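Local coordinates for C-X-C motif chemokine 13 (Homo sapiens, PDB 7JNY), which attracts B lymphocytes as a secreted chemokine by binding the receptor CXCR5, and also binds heparin, at residues Ala60-Ile63 and Gln64-Glu68; Phe21-Arg24 and Arg25-Asp28; Val46-Lys49 and Asn50-Val54; Met67-Leu70 and Arg71-Ser74. All coordinates share one frame; numbering follows the deposited sequence.

Interaction 1 of 4, residues Ala60-Ile63 and Gln64-Glu68; sequences AEWI and QRMME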
loop_
_atom_site.group_PDB
_atom_site.type_symbol
_atom_site.label_atom_id
_atom_site.label_comp_id
_atom_site.label_asym_id
_atom_site.label_seq_id
_atom_site.Cartn_x
_atom_site.Cartn_y
_atom_site.Cartn_z
ATOM N N ALA A 60 -8.740 -4.577 3.089
ATOM C CA ALA A 60 -8.305 -5.660 3.955
ATOM C C ALA A 60 -7.953 -5.081 5.319
ATOM O O ALA A 60 -7.332 -4.003 5.422
ATOM C CB ALA A 60 -7.109 -6.393 3.354
ATOM N N GLU A 61 -8.411 -5.762 6.378
ATOM C CA GLU A 61 -8.193 -5.209 7.705
ATOM C C GLU A 61 -6.716 -4.979 7.951
ATOM O O GLU A 61 -6.325 -3.937 8.490
ATOM C CB GLU A 61 -8.769 -6.126 8.788
ATOM C CG GLU A 61 -8.876 -5.455 10.166
ATOM C CD GLU A 61 -9.933 -6.092 11.077
ATOM O OE1 GLU A 61 -10.606 -7.053 10.643
ATOM O OE2 GLU A 61 -10.063 -5.650 12.242
ATOM N N TRP A 62 -5.878 -5.939 7.551
ATOM C CA TRP A 62 -4.467 -5.872 7.932
ATOM C C TRP A 62 -3.780 -4.696 7.267
ATOM O O TRP A 62 -2.878 -4.089 7.860
ATOM C CB TRP A 62 -3.769 -7.190 7.604
ATOM C CG TRP A 62 -3.458 -7.427 6.172
ATOM C CD1 TRP A 62 -4.180 -8.182 5.291
ATOM C CD2 TRP A 62 -2.342 -6.916 5.431
ATOM N NE1 TRP A 62 -3.578 -8.182 4.058
ATOM C CE2 TRP A 62 -2.450 -7.407 4.117
ATOM C CE3 TRP A 62 -1.264 -6.096 5.750
ATOM C CZ2 TRP A 62 -1.523 -7.095 3.132
ATOM C CZ3 TRP A 62 -0.347 -5.783 4.772
ATOM C CH2 TRP A 62 -0.478 -6.282 3.477
ATOM N N ILE A 63 -4.219 -4.321 6.075
ATOM C CA ILE A 63 -3.568 -3.189 5.446
ATOM C C ILE A 63 -4.078 -1.892 6.061
ATOM O O ILE A 63 -3.305 -0.958 6.251
ATOM C CB ILE A 63 -3.740 -3.225 3.913
ATOM C CG1 ILE A 63 -2.845 -2.145 3.331
ATOM C CG2 ILE A 63 -5.171 -2.951 3.523
ATOM C CD1 ILE A 63 -1.485 -2.656 2.897
ATOM N N GLN A 64 -5.351 -1.831 6.437
ATOM C CA GLN A 64 -5.865 -0.651 7.118
ATOM C C GLN A 64 -5.146 -0.421 8.445
ATOM O O GLN A 64 -4.755 0.703 8.770
ATOM C CB GLN A 64 -7.358 -0.817 7.341
ATOM C CG GLN A 64 -8.111 -0.902 6.024
ATOM C CD GLN A 64 -9.530 -0.426 6.139
ATOM O OE1 GLN A 64 -10.130 -0.492 7.209
ATOM N NE2 GLN A 64 -10.085 0.051 5.031
ATOM N N ARG A 65 -4.970 -1.482 9.223
ATOM C CA ARG A 65 -4.273 -1.352 10.503
ATOM C C ARG A 65 -2.846 -0.892 10.272
ATOM O O ARG A 65 -2.356 0.016 10.953
ATOM C CB ARG A 65 -4.313 -2.672 11.231
ATOM C CG ARG A 65 -5.739 -3.098 11.515
ATOM C CD ARG A 65 -5.791 -4.213 12.505
ATOM N NE ARG A 65 -5.504 -3.624 13.801
ATOM C CZ ARG A 65 -6.119 -3.951 14.923
ATOM N NH1 ARG A 65 -7.036 -4.908 14.952
ATOM N NH2 ARG A 65 -5.824 -3.286 16.037
ATOM N N MET A 66 -2.170 -1.490 9.291
ATOM C CA MET A 66 -0.816 -1.035 8.953
ATOM C C MET A 66 -0.781 0.429 8.594
ATOM O O MET A 66 0.109 1.170 9.034
ATOM C CB MET A 66 -0.223 -1.837 7.802
ATOM C CG MET A 66 1.241 -1.489 7.575
ATOM S SD MET A 66 2.098 -2.503 6.350
ATOM C CE MET A 66 1.073 -2.243 4.914
ATOM N N MET A 67 -1.685 0.855 7.723
ATOM C CA MET A 67 -1.675 2.248 7.326
ATOM C C MET A 67 -1.872 3.184 8.513
ATOM O O MET A 67 -1.356 4.308 8.504
ATOM C CB MET A 67 -2.737 2.487 6.246
ATOM C CG MET A 67 -2.408 1.769 4.957
ATOM S SD MET A 67 -0.801 2.324 4.321
ATOM C CE MET A 67 -1.239 4.024 3.934
ATOM N N GLU A 68 -2.587 2.749 9.548
ATOM C CA GLU A 68 -2.716 3.603 10.721
ATOM C C GLU A 68 -1.387 3.723 11.444
ATOM O O GLU A 68 -1.025 4.805 11.920
ATOM C CB GLU A 68 -3.788 3.080 11.680
ATOM C CG GLU A 68 -5.192 3.087 11.158
ATOM C CD GLU A 68 -6.116 2.458 12.170
ATOM O OE1 GLU A 68 -6.005 2.823 13.361
ATOM O OE2 GLU A 68 -6.931 1.591 11.793
#

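Interaction 2 of 4, residues Phe21-Arg24 and Arg25-Asp28; sequences FIPR and RFID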
loop_
_atom_site.group_PDB
_atom_site.type_symbol
_atom_site.label_atom_id
_atom_site.label_comp_id
_atom_site.label_asym_id
_atom_site.label_seq_id
_atom_site.Cartn_x
_atom_site.Cartn_y
_atom_site.Cartn_z
ATOM N N PHE A 21 -2.345 -11.641 4.214
ATOM C CA PHE A 21 -1.476 -10.871 5.106
ATOM C C PHE A 21 -0.031 -10.879 4.613
ATOM O O PHE A 21 0.505 -11.916 4.232
ATOM C CB PHE A 21 -1.590 -11.424 6.535
ATOM C CG PHE A 21 -0.678 -10.738 7.523
ATOM C CD1 PHE A 21 -0.943 -9.459 7.970
ATOM C CD2 PHE A 21 0.447 -11.399 8.005
ATOM C CE1 PHE A 21 -0.085 -8.831 8.848
ATOM C CE2 PHE A 21 1.302 -10.773 8.889
ATOM C CZ PHE A 21 1.035 -9.489 9.313
ATOM N N ILE A 22 0.590 -9.706 4.585
ATOM C CA ILE A 22 2.019 -9.612 4.312
ATOM C C ILE A 22 2.723 -9.031 5.539
ATOM O O ILE A 22 2.535 -7.839 5.856
ATOM C CB ILE A 22 2.305 -8.739 3.093
ATOM C CG1 ILE A 22 1.557 -9.240 1.842
ATOM C CG2 ILE A 22 3.788 -8.767 2.753
ATOM C CD1 ILE A 22 1.811 -8.354 0.633
ATOM N N PRO A 23 3.559 -9.800 6.236
ATOM C CA PRO A 23 4.211 -9.262 7.439
ATOM C C PRO A 23 5.052 -8.044 7.099
ATOM O O PRO A 23 5.752 -8.018 6.089
ATOM C CB PRO A 23 5.085 -10.422 7.926
ATOM C CG PRO A 23 4.513 -11.645 7.317
ATOM C CD PRO A 23 3.786 -11.246 6.066
ATOM N N ARG A 24 5.011 -7.034 7.974
ATOM C CA ARG A 24 5.703 -5.792 7.672
ATOM C C ARG A 24 7.184 -6.020 7.397
ATOM O O ARG A 24 7.773 -5.302 6.583
ATOM C CB ARG A 24 5.524 -4.790 8.809
ATOM C CG ARG A 24 5.756 -3.367 8.349
ATOM C CD ARG A 24 6.256 -2.489 9.478
ATOM N NE ARG A 24 7.435 -3.049 10.128
ATOM C CZ ARG A 24 8.629 -3.186 9.554
ATOM N NH1 ARG A 24 8.850 -2.804 8.299
ATOM N NH2 ARG A 24 9.628 -3.723 10.253
ATOM N N ARG A 25 7.796 -7.012 8.046
ATOM C CA ARG A 25 9.229 -7.238 7.885
ATOM C C ARG A 25 9.594 -7.635 6.461
ATOM O O ARG A 25 10.770 -7.578 6.100
ATOM C CB ARG A 25 9.714 -8.328 8.852
ATOM C CG ARG A 25 9.023 -9.689 8.738
ATOM C CD ARG A 25 9.930 -10.843 9.212
ATOM N NE ARG A 25 10.061 -10.855 10.665
ATOM C CZ ARG A 25 11.101 -10.358 11.330
ATOM N NH1 ARG A 25 12.216 -10.002 10.709
ATOM N NH2 ARG A 25 11.023 -10.209 12.653
ATOM N N PHE A 26 8.625 -8.056 5.641
ATOM C CA PHE A 26 8.917 -8.481 4.275
ATOM C C PHE A 26 8.662 -7.383 3.254
ATOM O O PHE A 26 8.809 -7.621 2.056
ATOM C CB PHE A 26 8.113 -9.729 3.905
ATOM C CG PHE A 26 8.471 -10.928 4.702
ATOM C CD1 PHE A 26 9.783 -11.370 4.729
ATOM C CD2 PHE A 26 7.520 -11.624 5.427
ATOM C CE1 PHE A 26 10.145 -12.462 5.476
ATOM C CE2 PHE A 26 7.884 -12.731 6.172
ATOM C CZ PHE A 26 9.196 -13.149 6.194
ATOM N N ILE A 27 8.315 -6.186 3.700
ATOM C CA ILE A 27 7.861 -5.121 2.825
ATOM C C ILE A 27 9.002 -4.125 2.640
ATOM O O ILE A 27 9.524 -3.563 3.615
ATOM C CB ILE A 27 6.591 -4.460 3.387
ATOM C CG1 ILE A 27 5.441 -5.456 3.362
ATOM C CG2 ILE A 27 6.239 -3.246 2.583
ATOM C CD1 ILE A 27 4.174 -5.008 4.065
ATOM N N ASP A 28 9.408 -3.929 1.386
ATOM C CA ASP A 28 10.399 -2.914 1.052
ATOM C C ASP A 28 9.733 -1.589 0.715
ATOM O O ASP A 28 10.222 -0.530 1.094
ATOM C CB ASP A 28 11.228 -3.316 -0.161
ATOM C CG ASP A 28 12.365 -4.243 0.191
ATOM O OD1 ASP A 28 12.818 -4.230 1.345
ATOM O OD2 ASP A 28 12.823 -4.960 -0.705
HETATM O O HOH W 1 10.818 -3.273 5.832
#

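Interaction 3 of 4, residues Val46-Lys49 and Asn50-Val54; sequences VWKK and NKSIV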
loop_
_atom_site.group_PDB
_atom_site.type_symbol
_atom_site.label_atom_id
_atom_site.label_comp_id
_atom_site.label_asym_id
_atom_site.label_seq_id
_atom_site.Cartn_x
_atom_site.Cartn_y
_atom_site.Cartn_z
ATOM N N VAL A 46 2.321 -3.650 -2.959
ATOM C CA VAL A 46 3.334 -3.965 -1.940
ATOM C C VAL A 46 4.527 -4.631 -2.604
ATOM O O VAL A 46 4.392 -5.680 -3.260
ATOM C CB VAL A 46 2.760 -4.862 -0.837
ATOM C CG1 VAL A 46 3.873 -5.248 0.158
ATOM C CG2 VAL A 46 1.614 -4.164 -0.133
ATOM N N TRP A 47 5.705 -4.032 -2.423
ATOM C CA TRP A 47 6.948 -4.580 -2.960
ATOM C C TRP A 47 7.630 -5.369 -1.869
ATOM O O TRP A 47 8.117 -4.787 -0.894
ATOM C CB TRP A 47 7.867 -3.479 -3.468
ATOM C CG TRP A 47 7.279 -2.801 -4.605
ATOM C CD1 TRP A 47 6.094 -2.129 -4.630
ATOM C CD2 TRP A 47 7.792 -2.774 -5.926
ATOM N NE1 TRP A 47 5.857 -1.643 -5.891
ATOM C CE2 TRP A 47 6.885 -2.034 -6.708
ATOM C CE3 TRP A 47 8.944 -3.294 -6.530
ATOM C CZ2 TRP A 47 7.093 -1.796 -8.065
ATOM C CZ3 TRP A 47 9.151 -3.057 -7.874
ATOM C CH2 TRP A 47 8.228 -2.316 -8.628
ATOM N N LYS A 48 7.683 -6.682 -2.047
ATOM C CA LYS A 48 8.191 -7.564 -1.010
ATOM C C LYS A 48 9.685 -7.807 -1.162
ATOM O O LYS A 48 10.270 -7.635 -2.235
ATOM C CB LYS A 48 7.436 -8.897 -1.005
ATOM C CG LYS A 48 6.026 -8.739 -0.443
ATOM C CD LYS A 48 5.110 -9.939 -0.667
ATOM C CE LYS A 48 5.660 -11.260 -0.144
ATOM N NZ LYS A 48 4.710 -12.370 -0.462
ATOM N N LYS A 49 10.308 -8.209 -0.045
ATOM C CA LYS A 49 11.753 -8.319 -0.047
ATOM C C LYS A 49 12.223 -9.392 -1.011
ATOM O O LYS A 49 13.298 -9.256 -1.600
ATOM C CB LYS A 49 12.254 -8.581 1.375
ATOM C CG LYS A 49 12.648 -7.254 2.012
ATOM C CD LYS A 49 12.824 -7.298 3.507
ATOM C CE LYS A 49 13.289 -5.931 3.994
ATOM N NZ LYS A 49 12.652 -5.529 5.277
ATOM N N ASN A 50 11.419 -10.424 -1.236
ATOM C CA ASN A 50 11.752 -11.457 -2.204
ATOM C C ASN A 50 11.440 -11.040 -3.651
ATOM O O ASN A 50 11.461 -11.901 -4.532
ATOM C CB ASN A 50 11.024 -12.753 -1.832
ATOM C CG ASN A 50 9.528 -12.699 -2.091
ATOM O OD1 ASN A 50 9.008 -11.743 -2.665
ATOM N ND2 ASN A 50 8.817 -13.718 -1.607
ATOM N N LYS A 51 11.177 -9.752 -3.902
ATOM C CA LYS A 51 10.933 -9.150 -5.228
ATOM C C LYS A 51 9.546 -9.411 -5.792
ATOM O O LYS A 51 9.248 -8.948 -6.908
ATOM C CB LYS A 51 11.968 -9.585 -6.284
ATOM C CG LYS A 51 13.405 -9.529 -5.792
ATOM C CD LYS A 51 13.882 -8.079 -5.907
ATOM C CE LYS A 51 14.234 -7.455 -4.565
ATOM N NZ LYS A 51 15.251 -6.370 -4.683
ATOM N N SER A 52 8.690 -10.130 -5.081
ATOM C CA SER A 52 7.291 -10.220 -5.457
ATOM C C SER A 52 6.626 -8.839 -5.339
ATOM O O SER A 52 7.029 -7.988 -4.531
ATOM C CB SER A 52 6.651 -11.294 -4.570
ATOM O OG SER A 52 5.284 -11.080 -4.329
ATOM N N ILE A 53 5.669 -8.583 -6.232
ATOM C CA ILE A 53 4.988 -7.305 -6.327
ATOM C C ILE A 53 3.504 -7.594 -6.294
ATOM O O ILE A 53 2.969 -8.188 -7.228
ATOM C CB ILE A 53 5.328 -6.554 -7.610
ATOM C CG1 ILE A 53 6.793 -6.186 -7.691
ATOM C CG2 ILE A 53 4.486 -5.256 -7.675
ATOM C CD1 ILE A 53 7.171 -5.802 -9.097
ATOM N N VAL A 54 2.825 -7.125 -5.261
ATOM C CA VAL A 54 1.514 -7.661 -4.916
ATOM C C VAL A 54 0.511 -6.525 -4.844
ATOM O O VAL A 54 0.651 -5.623 -4.015
ATOM C CB VAL A 54 1.534 -8.419 -3.579
ATOM C CG1 VAL A 54 0.160 -9.020 -3.323
ATOM C CG2 VAL A 54 2.630 -9.477 -3.571
HETATM O O HOH W 2 9.528 -6.429 -4.715
HETATM O O HOH W 3 4.882 -14.077 -2.673
#

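Interaction 4 of 4, residues Met67-Leu70 and Arg71-Ser74; sequences MEVL and RKRS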
loop_
_atom_site.group_PDB
_atom_site.type_symbol
_atom_site.label_atom_id
_atom_site.label_comp_id
_atom_site.label_asym_id
_atom_site.label_seq_id
_atom_site.Cartn_x
_atom_site.Cartn_y
_atom_site.Cartn_z
ATOM N N MET A 67 -1.685 0.855 7.723
ATOM C CA MET A 67 -1.675 2.248 7.326
ATOM C C MET A 67 -1.872 3.184 8.513
ATOM O O MET A 67 -1.356 4.308 8.504
ATOM C CB MET A 67 -2.737 2.487 6.246
ATOM C CG MET A 67 -2.408 1.769 4.957
ATOM S SD MET A 67 -0.801 2.324 4.321
ATOM C CE MET A 67 -1.239 4.024 3.934
ATOM N N GLU A 68 -2.587 2.749 9.548
ATOM C CA GLU A 68 -2.716 3.603 10.721
ATOM C C GLU A 68 -1.387 3.723 11.444
ATOM O O GLU A 68 -1.025 4.805 11.920
ATOM C CB GLU A 68 -3.788 3.080 11.680
ATOM C CG GLU A 68 -5.192 3.087 11.158
ATOM C CD GLU A 68 -6.116 2.458 12.170
ATOM O OE1 GLU A 68 -6.005 2.823 13.361
ATOM O OE2 GLU A 68 -6.931 1.591 11.793
ATOM N N VAL A 69 -0.626 2.638 11.507
ATOM C CA VAL A 69 0.711 2.734 12.083
ATOM C C VAL A 69 1.546 3.716 11.279
ATOM O O VAL A 69 2.214 4.595 11.836
ATOM C CB VAL A 69 1.380 1.353 12.159
ATOM C CG1 VAL A 69 2.796 1.503 12.728
ATOM C CG2 VAL A 69 0.581 0.407 13.019
ATOM N N LEU A 70 1.502 3.600 9.952
ATOM C CA LEU A 70 2.310 4.481 9.120
ATOM C C LEU A 70 1.886 5.930 9.285
ATOM O O LEU A 70 2.728 6.827 9.297
ATOM C CB LEU A 70 2.201 4.083 7.664
ATOM C CG LEU A 70 2.723 2.685 7.350
ATOM C CD1 LEU A 70 2.823 2.554 5.828
ATOM C CD2 LEU A 70 4.060 2.392 7.954
ATOM N N ARG A 71 0.577 6.188 9.359
ATOM C CA ARG A 71 0.128 7.559 9.570
ATOM C C ARG A 71 0.664 8.100 10.886
ATOM O O ARG A 71 1.232 9.197 10.926
ATOM C CB ARG A 71 -1.395 7.633 9.530
ATOM C CG ARG A 71 -1.969 7.584 8.140
ATOM C CD ARG A 71 -3.470 7.812 8.140
ATOM N NE ARG A 71 -4.016 7.055 7.026
ATOM C CZ ARG A 71 -4.822 6.010 7.160
ATOM N NH1 ARG A 71 -5.276 5.637 8.351
ATOM N NH2 ARG A 71 -5.162 5.304 6.079
ATOM N N LYS A 72 0.494 7.347 11.977
ATOM C CA LYS A 72 0.838 7.907 13.280
ATOM C C LYS A 72 2.342 8.070 13.479
ATOM O O LYS A 72 2.740 8.768 14.406
ATOM C CB LYS A 72 0.251 7.056 14.421
ATOM C CG LYS A 72 0.952 5.721 14.708
ATOM C CD LYS A 72 0.253 4.950 15.853
ATOM C CE LYS A 72 0.866 3.562 16.090
ATOM N NZ LYS A 72 -0.049 2.601 16.813
ATOM N N ARG A 73 3.171 7.456 12.633
ATOM C CA ARG A 73 4.617 7.581 12.687
ATOM C C ARG A 73 5.164 8.375 11.509
ATOM O O ARG A 73 6.339 8.222 11.155
ATOM C CB ARG A 73 5.252 6.190 12.717
ATOM C CG ARG A 73 4.841 5.330 13.894
ATOM C CD ARG A 73 5.235 5.944 15.229
ATOM N NE ARG A 73 4.929 5.040 16.326
ATOM C CZ ARG A 73 4.331 5.395 17.461
ATOM N NH1 ARG A 73 4.010 6.652 17.714
ATOM N NH2 ARG A 73 4.046 4.463 18.367
ATOM N N SER A 74 4.340 9.209 10.882
ATOM C CA SER A 74 4.799 9.926 9.705
ATOM C C SER A 74 5.551 11.211 10.019
ATOM O O SER A 74 6.143 11.783 9.095
ATOM C CB SER A 74 3.616 10.260 8.772
ATOM O OG SER A 74 2.571 10.925 9.461
#

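Interaction 1 of 4, residues Ala60-Ile63 and Gln64-Glu68
Met66 reaches back along the helix to meet both Trp62 and Ile63, and this is where the packing is tight. Its CE methyl presses against Ile63 CD1 at 3.3 Å, a closeness left doubtful by the isoleucine's strained last torsion, and lies 3.8 Å from Trp62 CZ3. With CG anti to the backbone N (chi1 -172°), the Met66 chain runs extended through SD and turns CE only at the last bond. Ile63 also lays its CB over the centre of the Trp62 ring, and its CG1 lies 4.3 Å from Met67 CG. Phe21 meets the Trp62 ring edge-to-face, and Met66 rests on Ile30 of strand 27-33.

The other flank is looser and polar. Glu61 and Arg65 run side by side, both exposed, their carboxylate and guanidinium planes nearly parallel, yet Glu61 OE2 stays 4.1 Å from Arg65 NH1, beyond a salt bridge, and any attraction is probably weak.

Beneath both flanks run i to i+4 bonds, from Gln64 N to Ala60 O (3.1 Å) through Met67 N to Ile63 O (2.8 Å). With Ala60 as N-cap, this is the start of the amphipathic C-terminal helix of the chemokine fold, packed across the sheet.

Interaction 2 of 4, residues Phe21-Arg24 and Arg25-Asp28
Pro23 sits at the edge of the Phe26 ring, its CG 3.6 Å from Phe26 CD2 and near the ring plane, with CB and CD close by. One face has Arg25 CG over its centre, 4.0 Å above the plane. Arg25 gets there because its CG stands between its own backbone N and carbonyl carbon (chi1 57°). The guanidinium of Arg24 folds back so that one of its faces lies over the backbone N of Arg25.

Two backbone bonds close the turn: Phe26 N to Pro23 O at 2.9 Å and Ile27 N to Arg24 O at 3.1 Å. In both, the donor stands well above the carbonyl plane, as in i to i+3 bonds of a 3-10 turn. A water ties the outer side together, accepting from Arg24 NH1 and donating to Ile27 O at 2.6 Å.

On the inner side Ile22 and Ile27 cross at about a right angle, Ile22 CG2 meeting Ile27 CG1 at 3.8 Å. Both touch Val46 of strand 43-48, and helix 61-72 adds Trp62 against Ile22 and Met66 against Ile27. Replacing Ile27 with an alanine would probably open a gap between Ile22, Val46 and Met66 and let the turn sit less firmly on the core.

This short 3-10 turn follows the N-loop of the chemokine and leads into strand 27-33. Its chemistry is split: the isoleucines are buried on the inner side, while two arginines beside a proline-edged phenylalanine probably give the exposed outer side a positive character.

Interaction 3 of 4, residues Val46-Lys49 and Asn50-Val54
A beta hairpin joins strands 43-48 and 53-56 here, with a type I turn from Lys48 to Lys51 at its end. Val46 and Val54 form a hydrogen-bonded antiparallel pair, Val46 N to Val54 O at 2.8 Å and Val54 N to Val46 O at 2.9 Å. Next to it Trp47 and Ile53 form a non-hydrogen-bonded pair.

Their side chains lie alongside each other, and Ile53 covers one face of the indole: CD1 is 3.8 Å from the centroid of the six-membered ring, 21° off its normal, a CH-pi contact. Trp47 NE1 bonds to Gln31 OE1, and Arg29 makes a cation-pi contact with the ring. Trading the tryptophan for an alanine would probably strip Ile53 of its aromatic cover and leave Gln31 and Arg29 without their mate.

At the turn, Lys51 N reaches Lys48 O from above the carbonyl plane, and Lys48 N points almost straight at Ser52 O (2.9 Å). Asn50, its CG between backbone N and carbonyl carbon (chi1 72°), turns OD1 to accept from Ser52 N at 2.9 Å, an Asx turn. Lys48 packs its CD at 3.8 Å from Val54 CG2, and its NZ bonds a water.

Lys48, Lys49 and Lys51 send their amines in different directions and probably make the hairpin end basic, Lys49 NZ bonding to Arg25 O, while main-chain and asparagine oxygens take up the N-H groups that shape it.

Interaction 4 of 4, residues Met67-Leu70 and Arg71-Ser74
The helix runs on through Met67-Leu70 into Arg71 and Lys72, then frays. Arg71 N gives a regular bond to Met67 O (2.8 Å), and Lys72 N another to Glu68 O (3.0 Å). At Arg73, the first residue to leave helical angles, the pattern weakens: its N reaches Val69 O at 3.1 Å and Leu70 O from further off, and both bonds are weak and bent.

Arg71 takes over as the acceptor that closes the end. Its O receives both Ser74 N and Ser74 OG, the hydroxyl at 2.6 Å lying in the carbonyl plane on a lone pair. Ser74 OG can do so because chi1 of 53° holds it between its own backbone N and carbonyl carbon, turned back toward the last turn. Two bonds thus grip one carbonyl where the C-terminal helix of the chemokine fold gives way to the C-terminal tail.

The side chain of Arg71 doubles back along the helix. Its guanidinium lies with one face over the Met67 backbone and CB, where NH2 comes within 3.7 Å of Met67 CB, while NH1 stands 3.8 Å from Glu68 CG. The Glu68 carboxylate is turned almost parallel to the guanidinium, 10° apart, but Glu68 OE2 remains 5.6 Å from Arg71 NH1, so their attraction is at most long-range. Lys72 sends its chain back over the turn before it, CG lying 3.3 Å from Val69 O. Its CE in turn stands over one face of the Arg73 guanidinium, toward the rim.

Going along the chain from the N terminus, interaction 2 comes first, turning the loop after strand 2-5 into strand 27-33. Interaction 3 follows, closing the hairpin between strands 43-48 and 53-56; Phe26 O to Lys49 N and Asp28 N to Trp47 O probably bond interactions 2 and 3 along neighbouring strands. Helix 61-72 then carries interaction 1 and interaction 4, which overlap at Met67 and Glu68. The four otherwise lie in series, none enclosing another. Interaction 1 packs on interaction 2, so that the helix is tied to the loop and to strand 27-33. Interaction 4 touches neither interaction 2 nor interaction 3.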